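Local coordinates for protein galactan 1,3-beta-galactosidase (Phanerochaete chrysosporium, PDB 7BYS) that probably acts as an exo-beta-1,3-galactanase, a family 43 glycoside hydrolase that removes galactose units from the beta-1,3-galactan backbone of arabinogalactans, at residues 15-20 against 57-62; 22-27 against 31-36; 83-88 against 92-97. All coordinates share one frame; numbering follows the deposited sequence. Where two conformers were deposited one is given.

Contact 1: 15-20 against 57-62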
# COMPACT_ATOMS: atom_id res chain seq x y z
N ASN A 15 -11.11 -5.13 14.27
CA ASN A 15 -9.86 -4.49 14.65
C ASN A 15 -9.11 -4.07 13.39
O ASN A 15 -9.18 -4.74 12.36
CB ASN A 15 -8.98 -5.46 15.44
CG ASN A 15 -9.57 -5.80 16.78
OD1 ASN A 15 -10.04 -4.92 17.50
ND2 ASN A 15 -9.56 -7.09 17.13
N THR A 16 -8.42 -2.94 13.48
CA THR A 16 -7.64 -2.46 12.34
C THR A 16 -6.59 -3.50 11.94
O THR A 16 -5.88 -4.05 12.79
CB THR A 16 -6.97 -1.14 12.69
OG1 THR A 16 -7.95 -0.26 13.27
CG2 THR A 16 -6.39 -0.49 11.44
N ILE A 17 -6.52 -3.79 10.64
CA ILE A 17 -5.54 -4.76 10.14
C ILE A 17 -4.14 -4.21 10.35
O ILE A 17 -3.87 -3.03 10.05
CB ILE A 17 -5.81 -5.06 8.66
CG1 ILE A 17 -7.13 -5.82 8.53
CG2 ILE A 17 -4.65 -5.85 8.04
CD1 ILE A 17 -7.61 -5.98 7.11
N GLN A 18 -3.24 -5.05 10.88
CA GLN A 18 -1.85 -4.71 11.15
C GLN A 18 -0.96 -5.65 10.35
O GLN A 18 -0.45 -6.64 10.88
CB GLN A 18 -1.57 -4.81 12.64
CG GLN A 18 -2.28 -3.72 13.44
CD GLN A 18 -1.67 -2.36 13.23
OE1 GLN A 18 -0.59 -2.23 12.66
NE2 GLN A 18 -2.36 -1.32 13.69
N ALA A 19 -0.79 -5.35 9.07
CA ALA A 19 -0.02 -6.20 8.16
C ALA A 19 0.68 -5.32 7.12
O ALA A 19 0.46 -5.42 5.91
CB ALA A 19 -0.92 -7.27 7.54
N HIS A 20 1.51 -4.40 7.59
CA HIS A 20 2.24 -3.50 6.71
C HIS A 20 3.40 -4.23 6.05
O HIS A 20 3.90 -5.23 6.56
CB HIS A 20 2.70 -2.30 7.54
CG HIS A 20 1.63 -1.76 8.44
ND1 HIS A 20 0.70 -0.83 8.01
CD2 HIS A 20 1.31 -2.05 9.72
CE1 HIS A 20 -0.14 -0.56 8.99
NE2 HIS A 20 0.21 -1.27 10.05
N VAL A 57 -10.88 -9.58 0.79
CA VAL A 57 -11.47 -8.38 1.39
C VAL A 57 -11.85 -8.61 2.85
O VAL A 57 -11.68 -7.72 3.69
CB VAL A 57 -12.66 -7.88 0.56
CG1 VAL A 57 -13.33 -6.70 1.24
CG2 VAL A 57 -12.20 -7.50 -0.83
N ASN A 58 -12.35 -9.81 3.15
CA ASN A 58 -12.76 -10.16 4.51
C ASN A 58 -11.66 -11.01 5.14
O ASN A 58 -11.55 -12.21 4.86
CB ASN A 58 -14.10 -10.87 4.49
CG ASN A 58 -15.24 -9.95 4.10
OD1 ASN A 58 -15.67 -9.11 4.89
ND2 ASN A 58 -15.72 -10.09 2.87
N TRP A 59 -10.87 -10.40 6.02
CA TRP A 59 -9.64 -10.98 6.53
C TRP A 59 -9.84 -11.39 7.98
O TRP A 59 -10.30 -10.58 8.80
CB TRP A 59 -8.49 -9.98 6.43
CG TRP A 59 -8.09 -9.71 5.01
CD1 TRP A 59 -8.42 -8.62 4.25
CD2 TRP A 59 -7.28 -10.55 4.18
NE1 TRP A 59 -7.86 -8.74 2.99
CE2 TRP A 59 -7.17 -9.92 2.92
CE3 TRP A 59 -6.64 -11.78 4.38
CZ2 TRP A 59 -6.43 -10.48 1.87
CZ3 TRP A 59 -5.92 -12.34 3.33
CH2 TRP A 59 -5.82 -11.69 2.09
N SER A 60 -9.50 -12.63 8.29
CA SER A 60 -9.66 -13.21 9.62
C SER A 60 -8.28 -13.37 10.24
O SER A 60 -7.43 -14.08 9.69
CB SER A 60 -10.35 -14.56 9.49
OG SER A 60 -10.66 -15.11 10.76
N ARG A 61 -8.06 -12.73 11.39
CA ARG A 61 -6.74 -12.76 12.02
C ARG A 61 -6.51 -14.07 12.76
O ARG A 61 -7.29 -14.47 13.62
CB ARG A 61 -6.55 -11.57 12.95
CG ARG A 61 -5.11 -11.45 13.37
CD ARG A 61 -4.81 -10.19 14.12
NE ARG A 61 -3.37 -10.10 14.35
CZ ARG A 61 -2.74 -9.05 14.87
NH1 ARG A 61 -3.42 -7.97 15.22
NH2 ARG A 61 -1.42 -9.09 15.03
N GLN A 62 -5.42 -14.75 12.41
CA GLN A 62 -4.98 -15.94 13.11
C GLN A 62 -3.87 -15.57 14.09
O GLN A 62 -3.44 -14.42 14.16
CB GLN A 62 -4.48 -17.00 12.11
CG GLN A 62 -5.37 -17.17 10.90
CD GLN A 62 -6.75 -17.65 11.28
OE1 GLN A 62 -6.89 -18.61 12.04
NE2 GLN A 62 -7.78 -16.99 10.75
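At the first four-stranded blade of the catalytic domain, Ile17 and Trp59 illustrate how a lead-in loop meets the blade's outer edge through side chains. The backbones of the two segments stay apart, with the CA atoms of Ile17 and Trp59 8.3 Å from each other, and the gap is bridged chiefly by one methyl group. Ile17 CG1 stands anti to the carbonyl carbon (chi1 -68°) and the chain then runs on extended, which carries CD1 out to the indole. There it lies 4.0 Å from Trp59 CD1 on the pyrrole part of the ring and 4.2 Å from Trp59 CB, the two side chains meeting at a slant. The five-bladed beta-propeller of family 43 gives this its setting: residues 15-20 precede the blade's first strand, 22-27, whereas strand 60-61 is its last. A second, looser touch follows one residue on from Ile17 and two on from Trp59, where Gln18 CB comes 4.5 Å from Arg61 NH1. The polar ends of this pair work separately. Arg61 NH2 makes salt bridges with Asp37 and Asp64, while Gln18 NE2 bonds to Gly266 O. Two donors hold Gln18 OE1, namely Lys38 N and His20 NE2, the latter at 2.9 Å. That imidazole nitrogen meets the oxygen in its own ring plane but from above the carbonyl plane of the amide.

Contact 2: 22-27 against 31-36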
# COMPACT_ATOMS: atom_id res chain seq x y z
N ALA A 22 3.20 -5.86 3.09
CA ALA A 22 2.47 -7.10 2.81
C ALA A 22 3.30 -8.15 2.09
O ALA A 22 4.03 -7.85 1.14
CB ALA A 22 1.28 -6.77 1.91
N GLY A 23 3.11 -9.39 2.50
CA GLY A 23 3.43 -10.55 1.70
C GLY A 23 2.21 -11.43 1.59
O GLY A 23 1.55 -11.73 2.60
N ILE A 24 1.84 -11.84 0.37
CA ILE A 24 0.66 -12.67 0.14
C ILE A 24 1.11 -14.07 -0.24
O ILE A 24 2.09 -14.26 -0.96
CB ILE A 24 -0.26 -12.08 -0.96
CG1 ILE A 24 -0.58 -10.62 -0.66
CG2 ILE A 24 -1.54 -12.90 -1.06
CD1 ILE A 24 -1.43 -10.39 0.59
N LEU A 25 0.37 -15.07 0.25
CA LEU A 25 0.57 -16.48 -0.07
C LEU A 25 -0.79 -17.07 -0.39
O LEU A 25 -1.77 -16.80 0.30
CB LEU A 25 1.17 -17.22 1.14
CG LEU A 25 1.13 -18.76 1.17
CD1 LEU A 25 2.13 -19.38 0.21
CD2 LEU A 25 1.35 -19.28 2.58
N GLN A 26 -0.86 -17.88 -1.45
CA GLN A 26 -2.09 -18.59 -1.77
C GLN A 26 -1.85 -20.08 -1.56
O GLN A 26 -0.88 -20.64 -2.09
CB GLN A 26 -2.56 -18.32 -3.20
CG GLN A 26 -3.93 -18.92 -3.49
CD GLN A 26 -4.36 -18.77 -4.95
OE1 GLN A 26 -3.77 -18.02 -5.72
NE2 GLN A 26 -5.41 -19.49 -5.32
N VAL A 27 -2.72 -20.71 -0.77
CA VAL A 27 -2.71 -22.16 -0.56
C VAL A 27 -4.09 -22.67 -0.94
O VAL A 27 -5.07 -22.40 -0.25
CB VAL A 27 -2.37 -22.53 0.89
CG1 VAL A 27 -2.29 -24.06 1.05
CG2 VAL A 27 -1.08 -21.86 1.34
N PHE A 31 -6.23 -17.36 0.81
CA PHE A 31 -5.17 -16.38 0.74
C PHE A 31 -4.71 -16.02 2.15
O PHE A 31 -5.53 -15.92 3.07
CB PHE A 31 -5.62 -15.13 -0.02
CG PHE A 31 -5.79 -15.36 -1.50
CD1 PHE A 31 -6.97 -15.87 -1.99
CD2 PHE A 31 -4.74 -15.11 -2.37
CE1 PHE A 31 -7.12 -16.10 -3.35
CE2 PHE A 31 -4.89 -15.33 -3.74
CZ PHE A 31 -6.07 -15.84 -4.22
N TYR A 32 -3.40 -15.82 2.29
CA TYR A 32 -2.74 -15.49 3.55
C TYR A 32 -2.02 -14.17 3.37
O TYR A 32 -1.22 -14.02 2.44
CB TYR A 32 -1.75 -16.59 3.97
CG TYR A 32 -2.44 -17.89 4.27
CD1 TYR A 32 -2.86 -18.74 3.24
CD2 TYR A 32 -2.70 -18.27 5.58
CE1 TYR A 32 -3.53 -19.93 3.53
CE2 TYR A 32 -3.37 -19.45 5.86
CZ TYR A 32 -3.78 -20.27 4.84
OH TYR A 32 -4.44 -21.44 5.12
N TRP A 33 -2.33 -13.21 4.23
CA TRP A 33 -1.68 -11.91 4.24
C TRP A 33 -0.80 -11.85 5.48
O TRP A 33 -1.31 -11.88 6.60
CB TRP A 33 -2.77 -10.83 4.23
CG TRP A 33 -2.29 -9.41 4.23
CD1 TRP A 33 -0.99 -8.96 4.26
CD2 TRP A 33 -3.12 -8.23 4.22
NE1 TRP A 33 -0.98 -7.58 4.26
CE2 TRP A 33 -2.27 -7.11 4.24
CE3 TRP A 33 -4.51 -8.03 4.21
CZ2 TRP A 33 -2.76 -5.80 4.23
CZ3 TRP A 33 -4.99 -6.73 4.20
CH2 TRP A 33 -4.13 -5.63 4.22
N PHE A 34 0.51 -11.81 5.26
CA PHE A 34 1.49 -11.62 6.31
C PHE A 34 1.97 -10.18 6.29
O PHE A 34 2.10 -9.58 5.23
CB PHE A 34 2.72 -12.52 6.08
CG PHE A 34 2.40 -13.97 6.01
CD1 PHE A 34 2.07 -14.57 4.81
CD2 PHE A 34 2.42 -14.74 7.15
CE1 PHE A 34 1.77 -15.93 4.74
CE2 PHE A 34 2.11 -16.10 7.09
CZ PHE A 34 1.79 -16.69 5.90
N GLY A 35 2.26 -9.64 7.46
CA GLY A 35 2.77 -8.28 7.46
C GLY A 35 3.32 -7.90 8.81
O GLY A 35 3.31 -8.68 9.76
N GLU A 36 3.81 -6.66 8.87
CA GLU A 36 4.34 -6.10 10.11
C GLU A 36 3.19 -5.61 10.99
O GLU A 36 2.36 -4.81 10.55
CB GLU A 36 5.25 -4.92 9.79
CG GLU A 36 6.33 -5.24 8.77
CD GLU A 36 6.75 -4.02 7.98
OE1 GLU A 36 6.37 -2.89 8.35
OE2 GLU A 36 7.44 -4.17 6.95
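Leu25 O is met by two neighbouring groups of the facing strand: Tyr32 N donates to it at 2.8 Å, and Phe31 CA brings a weaker C-H to it at 3.5 Å. The edge of the Tyr32 ring also borders this oxygen. Such pairing is the rule in an antiparallel hairpin, and here Leu25-Tyr32 and Gly23-Phe34 are the hydrogen-bonded pairs, Ile24-Trp33 and Gln26-Phe31 the non-hydrogen-bonded ones. At the last of these, Gln26 runs extended beside Phe31, with CG anti to its own N (chi1 -173°), and lays its carboxamide on the ring, the planes 29° apart. Its CG makes a CH-pi contact 3.9 Å from the ring centroid, while NE2 bonds to Gly28 O. Ile24 CG2 meets the ring edge 4.1 Å from Phe31 CD2. Replacing Phe31 with a serine would probably leave the Gln26 amide without its platform and open a gap beside Ile24 CG2. Farther along, Ile24 CD1 lies 3.9 Å from Trp33 CG, and on the opposite face Leu25 CB rests at the Phe34 edge. Strand 48-53 pairs with 31-36 on its other flank, and Leu25 and Phe34 pack against Val85 of strand 79-88 in the next blade.

Contact 3: 83-88 against 92-97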
# COMPACT_ATOMS: atom_id res chain seq x y z
N PRO A 83 7.80 -9.13 5.39
CA PRO A 83 7.80 -10.60 5.34
C PRO A 83 7.20 -11.10 4.03
O PRO A 83 6.33 -10.47 3.43
CB PRO A 83 6.91 -10.98 6.52
CG PRO A 83 5.94 -9.82 6.63
CD PRO A 83 6.78 -8.61 6.33
N LYS A 84 7.69 -12.25 3.58
CA LYS A 84 7.23 -12.91 2.36
C LYS A 84 7.27 -14.40 2.66
O LYS A 84 8.17 -14.86 3.37
CB LYS A 84 8.19 -12.60 1.18
CG LYS A 84 8.40 -11.11 0.89
CD LYS A 84 7.18 -10.47 0.23
CE LYS A 84 7.31 -8.94 0.26
NZ LYS A 84 6.71 -8.34 1.51
N VAL A 85 6.28 -15.16 2.19
CA VAL A 85 6.20 -16.59 2.47
C VAL A 85 5.91 -17.34 1.17
O VAL A 85 4.99 -16.97 0.43
CB VAL A 85 5.13 -16.93 3.52
CG1 VAL A 85 5.12 -18.44 3.79
CG2 VAL A 85 5.39 -16.18 4.83
N ILE A 86 6.69 -18.38 0.91
CA ILE A 86 6.45 -19.29 -0.20
C ILE A 86 6.48 -20.73 0.29
O ILE A 86 7.12 -21.05 1.29
CB ILE A 86 7.43 -19.08 -1.38
CG1 ILE A 86 8.88 -19.24 -0.93
CG2 ILE A 86 7.20 -17.72 -2.05
CD1 ILE A 86 9.86 -19.17 -2.08
N PHE A 87 5.77 -21.61 -0.42
CA PHE A 87 5.69 -23.01 -0.05
C PHE A 87 6.72 -23.82 -0.83
O PHE A 87 6.78 -23.73 -2.07
CB PHE A 87 4.30 -23.57 -0.30
CG PHE A 87 4.14 -25.02 0.06
CD1 PHE A 87 4.17 -25.43 1.39
CD2 PHE A 87 3.96 -25.98 -0.92
CE1 PHE A 87 4.01 -26.78 1.73
CE2 PHE A 87 3.80 -27.32 -0.59
CZ PHE A 87 3.82 -27.71 0.73
N ASN A 88 7.51 -24.59 -0.12
CA ASN A 88 8.50 -25.48 -0.71
C ASN A 88 7.89 -26.88 -0.84
O ASN A 88 7.66 -27.57 0.16
CB ASN A 88 9.76 -25.52 0.14
CG ASN A 88 10.89 -26.27 -0.53
OD1 ASN A 88 10.86 -27.49 -0.61
ND2 ASN A 88 11.87 -25.54 -1.03
N SER A 92 7.72 -29.91 1.75
CA SER A 92 6.40 -29.65 2.33
C SER A 92 6.49 -28.64 3.47
O SER A 92 5.97 -28.85 4.57
CB SER A 92 5.71 -30.94 2.76
OG SER A 92 5.65 -31.85 1.68
N GLU A 93 7.16 -27.52 3.20
CA GLU A 93 7.48 -26.55 4.24
C GLU A 93 7.21 -25.15 3.72
O GLU A 93 7.52 -24.82 2.57
CB GLU A 93 8.97 -26.67 4.58
CG GLU A 93 9.41 -25.84 5.76
CD GLU A 93 10.82 -26.15 6.17
OE1 GLU A 93 11.75 -25.93 5.36
OE2 GLU A 93 11.01 -26.63 7.31
N TYR A 94 6.63 -24.32 4.59
CA TYR A 94 6.47 -22.89 4.31
C TYR A 94 7.71 -22.17 4.80
O TYR A 94 8.19 -22.41 5.91
CB TYR A 94 5.22 -22.35 5.01
CG TYR A 94 3.97 -22.99 4.47
CD1 TYR A 94 3.30 -22.45 3.38
CD2 TYR A 94 3.48 -24.17 5.03
CE1 TYR A 94 2.18 -23.06 2.86
CE2 TYR A 94 2.37 -24.77 4.52
CZ TYR A 94 1.72 -24.22 3.45
OH TYR A 94 0.60 -24.85 2.96
N VAL A 95 8.25 -21.29 3.95
CA VAL A 95 9.49 -20.59 4.25
C VAL A 95 9.21 -19.10 4.18
O VAL A 95 8.78 -18.60 3.13
CB VAL A 95 10.63 -21.00 3.30
CG1 VAL A 95 11.92 -20.38 3.77
CG2 VAL A 95 10.74 -22.54 3.24
N MET A 96 9.45 -18.41 5.29
CA MET A 96 9.31 -16.97 5.40
C MET A 96 10.67 -16.31 5.30
O MET A 96 11.61 -16.72 5.99
CB MET A 96 8.66 -16.60 6.74
CG MET A 96 8.48 -15.10 6.94
SD MET A 96 7.94 -14.72 8.63
CE MET A 96 6.33 -15.51 8.68
N TRP A 97 10.78 -15.28 4.46
CA TRP A 97 11.94 -14.40 4.44
C TRP A 97 11.51 -13.00 4.86
O TRP A 97 10.35 -12.60 4.68
CB TRP A 97 12.58 -14.33 3.05
CG TRP A 97 13.31 -15.57 2.65
CD1 TRP A 97 12.80 -16.83 2.57
CD2 TRP A 97 14.69 -15.67 2.26
NE1 TRP A 97 13.78 -17.71 2.18
CE2 TRP A 97 14.94 -17.02 1.97
CE3 TRP A 97 15.74 -14.74 2.15
CZ2 TRP A 97 16.21 -17.48 1.58
CZ3 TRP A 97 17.00 -15.20 1.76
CH2 TRP A 97 17.22 -16.56 1.47
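Phe87 and Tyr94, next to the turn, are the most closely packed side-chain pair of a hairpin whose two faces are filled very differently. Phe87 CD1 sits over the centre of the Tyr94 ring, 3.3 Å above its plane, and the rings, with centroids 4.6 Å apart, are inclined at 48°. Phe87 CG is anti to the backbone N (chi1 180°), which swings the ring across toward strand 93-97 and lets CZ reach to 3.6 Å from Ser92 CA. The same face continues inward with Val85, whose CG2 lies 3.8 Å from Met96 CB and whose CG1 meets the edge of the Tyr94 ring. On the reverse face the side chains of Ile86 and Val95, and of Lys84 and Trp97, hardly meet, though pairs of hydrogen bonds join their backbones; Ile86 and Trp97 pack instead on Ile140 of strand 138-142, in the following blade. Just beyond the Phe87-Tyr94 pair the hairpin opens to solvent. Exposed Ser92, in a left-handed backbone conformation, faces Asn88 together with Glu93, a G1 beta bulge in which Asn88 N donates to Glu93 O at 2.7 Å and Glu93 N returns a bond of 3.1 Å to Asn88 O. At the far, buried end Lys84 folds back, bent at chi2 and chi4, until NZ lies 2.9 Å from Pro83 O. Ala22 O is its second firm acceptor. Backbone oxygens of two blades would thus share the stabilisation of one buried ammonium group, close to Arg82, a galactose-binding residue.

From the N terminus, residues 15-20 enter the first propeller blade and the chain then turns through hairpin 22-27/31-36, so contact 2 is nested within the longer loop that contact 1 closes when residues 57-62 return as the blade's outer edge. Contact 3 closes its own short turn later, in series with the others, and starts the second blade; none of the three cross. Contacts 1 and 2 meet through His20 O and Glu36 N, probably hydrogen-bonded, and through the indoles of Trp59 and Trp33. Contacts 2 and 3 join the two blades, with Phe34 against Val85 and Gly35 against Pro83. Contacts 1 and 3 do not touch, their centres being about 20 Å apart.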